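Local coordinates for thylakoid lumenal 15 kDa protein 1, chloroplastic (Arabidopsis thaliana, PDB 3N90) that is of unknown function but is a thylakoid-lumen pentapeptide-repeat protein built as a right-handed quadrilateral beta helix with helices near both ends, at residues F73-V78 and M94-F99. The protein carries 2 engineered substitutions. Residues are numbered along the deposited sequence; the frame is centred on the assembly and turned at random.
Sequences FSLANV and MGNTSF. Engineered in segment 94-99: Met94 (natural residue Thr).
Leu75 N meets two acceptors of the 94-99 segment. It donates to Met94 O at 3.0 Å, nearly along the C=O axis. A second, weak bond runs from Leu75 N to Thr97 OG1. OG1 lies beside the backbone N of Thr97 (chi1 -47°), which leaves CG2 anti to that N. This methyl packs against two carbonyl oxygens, Phe73 O and Ala76 O, and side by side with Val78 CG2. The Thr97 CG2 to Ala76 O distance is only 3.0 Å. Ala76 O also accepts from Ser98 N (3.3 Å) and takes a CA-H...O contact from Thr97. A water donates to both Ala76 O and Asn96 O, joining the two backbones. Farther along, Val78 N donates to Ser98 O at 2.8 Å. Asn77 and Ser98 form a single beta bridge.

Val78 CB sits over one face of the Phe99 ring, 3.9 Å from its centroid, a CH-pi contact. The two side chains point the same way. At the other end, Ser74 OG accepts from Met94 N (3.0 Å) and is also hydrogen-bonded to Asp72. Met94 is an engineered residue; its chain bends at chi3, and CB and CE both touch Ser74 OG. Outside, the Leu75 and Asn96 side chains cross, and Leu75 CD2 comes 3.1 Å from Asn96 OD1.

A type II turn from Phe73 to Ala76, closed by Ala76 N to Phe73 O, presents Leu75 N to the next coil. Asn96 centres an inverse gamma turn. The Phe73 ring meets that of Phe53 on the preceding coil, the planes about 10° apart, while Phe99 touches Leu83. This stacking of successive coils, with phenylalanines in the interior and backbone bonds between neighbours, is characteristic of the right-handed quadrilateral beta helix of pentapeptide-repeat proteins.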
loop_
_atom_site.group_PDB
_atom_site.type_symbol
_atom_site.label_atom_id
_atom_site.label_comp_id
_atom_site.label_asym_id
_atom_site.label_seq_id
_atom_site.Cartn_x
_atom_site.Cartn_y
_atom_site.Cartn_z
ATOM N N PHE A 73 -6.612 -0.726 -2.571
ATOM C CA PHE A 73 -6.393 -1.665 -1.491
ATOM C C PHE A 73 -7.739 -2.163 -0.931
ATOM O O PHE A 73 -7.789 -2.710 0.166
ATOM C CB PHE A 73 -5.589 -1.029 -0.357
ATOM C CG PHE A 73 -4.170 -0.754 -0.712
ATOM C CD1 PHE A 73 -3.188 -1.732 -0.530
ATOM C CD2 PHE A 73 -3.803 0.484 -1.209
ATOM C CE1 PHE A 73 -1.854 -1.467 -0.860
ATOM C CE2 PHE A 73 -2.494 0.742 -1.535
ATOM C CZ PHE A 73 -1.519 -0.235 -1.354
ATOM N N SER A 74 -8.817 -1.967 -1.673
ATOM C CA SER A 74 -10.130 -2.382 -1.155
ATOM C C SER A 74 -10.087 -3.859 -0.792
ATOM O O SER A 74 -9.581 -4.652 -1.566
ATOM C CB SER A 74 -11.217 -2.109 -2.177
ATOM O OG SER A 74 -11.239 -0.710 -2.447
ATOM N N LEU A 75 -10.614 -4.183 0.390
ATOM C CA LEU A 75 -10.739 -5.583 0.892
ATOM C C LEU A 75 -9.404 -6.252 1.198
ATOM O O LEU A 75 -9.381 -7.435 1.574
ATOM C CB LEU A 75 -11.512 -6.495 -0.082
ATOM C CG LEU A 75 -12.853 -6.010 -0.655
ATOM C CD1 LEU A 75 -13.635 -7.128 -1.286
ATOM C CD2 LEU A 75 -13.636 -5.372 0.442
ATOM N N ALA A 76 -8.301 -5.533 1.009
ATOM C CA ALA A 76 -6.983 -6.116 1.249
ATOM C C ALA A 76 -6.700 -6.289 2.738
ATOM O O ALA A 76 -7.182 -5.510 3.598
ATOM C CB ALA A 76 -5.851 -5.246 0.587
ATOM N N ASN A 77 -5.902 -7.308 3.017
ATOM C CA ASN A 77 -5.305 -7.503 4.336
ATOM C C ASN A 77 -3.955 -6.772 4.342
ATOM O O ASN A 77 -2.979 -7.241 3.764
ATOM C CB ASN A 77 -5.162 -9.011 4.600
ATOM C CG ASN A 77 -4.642 -9.312 5.972
ATOM O OD1 ASN A 77 -4.188 -8.408 6.675
ATOM N ND2 ASN A 77 -4.714 -10.583 6.380
ATOM N N VAL A 78 -3.926 -5.612 4.971
ATOM C CA VAL A 78 -2.735 -4.784 5.029
ATOM C C VAL A 78 -2.232 -4.740 6.467
ATOM O O VAL A 78 -1.887 -3.679 6.996
ATOM C CB VAL A 78 -3.027 -3.374 4.411
ATOM C CG1 VAL A 78 -1.710 -2.689 4.012
ATOM C CG2 VAL A 78 -3.865 -3.543 3.153
ATOM N N MET A 94 -11.744 0.507 0.297
ATOM C CA MET A 94 -13.129 0.179 0.690
ATOM C C MET A 94 -13.328 -1.124 1.449
ATOM O O MET A 94 -12.540 -2.091 1.343
ATOM C CB MET A 94 -14.031 0.128 -0.532
ATOM C CG MET A 94 -14.238 1.469 -1.172
ATOM S SD MET A 94 -15.200 1.276 -2.692
ATOM C CE MET A 94 -13.903 1.291 -3.927
ATOM N N GLY A 95 -14.406 -1.134 2.226
ATOM C CA GLY A 95 -14.818 -2.331 2.960
ATOM C C GLY A 95 -13.875 -2.756 4.064
ATOM O O GLY A 95 -13.165 -1.944 4.645
ATOM N N ASN A 96 -13.913 -4.055 4.322
ATOM C CA ASN A 96 -13.208 -4.756 5.379
ATOM C C ASN A 96 -11.701 -4.871 5.159
ATOM O O ASN A 96 -11.152 -5.980 5.198
ATOM C CB ASN A 96 -13.749 -6.179 5.390
ATOM C CG ASN A 96 -13.723 -6.818 3.982
ATOM O OD1 ASN A 96 -14.620 -6.566 3.182
ATOM N ND2 ASN A 96 -12.671 -7.604 3.672
ATOM N N THR A 97 -11.044 -3.746 4.938
ATOM C CA THR A 97 -9.585 -3.704 4.801
ATOM C C THR A 97 -9.058 -3.577 6.219
ATOM O O THR A 97 -9.615 -2.809 7.019
ATOM C CB THR A 97 -9.160 -2.461 3.978
ATOM O OG1 THR A 97 -9.978 -2.358 2.800
ATOM C CG2 THR A 97 -7.697 -2.534 3.560
ATOM N N SER A 98 -8.009 -4.316 6.555
ATOM C CA SER A 98 -7.385 -4.129 7.864
ATOM C C SER A 98 -5.998 -3.540 7.713
ATOM O O SER A 98 -5.212 -4.055 6.945
ATOM C CB SER A 98 -7.300 -5.437 8.641
ATOM O OG SER A 98 -6.646 -5.175 9.872
ATOM N N PHE A 99 -5.711 -2.452 8.432
ATOM C CA PHE A 99 -4.328 -1.916 8.532
ATOM C C PHE A 99 -3.711 -2.182 9.920
ATOM O O PHE A 99 -2.667 -1.621 10.254
ATOM C CB PHE A 99 -4.268 -0.403 8.207
ATOM C CG PHE A 99 -4.194 -0.071 6.729
ATOM C CD1 PHE A 99 -3.116 0.658 6.227
ATOM C CD2 PHE A 99 -5.199 -0.446 5.850
ATOM C CE1 PHE A 99 -3.020 0.988 4.865
ATOM C CE2 PHE A 99 -5.108 -0.129 4.469
ATOM C CZ PHE A 99 -4.014 0.593 3.975
HETATM O O HOH W 1 -8.711 -7.379 5.719
#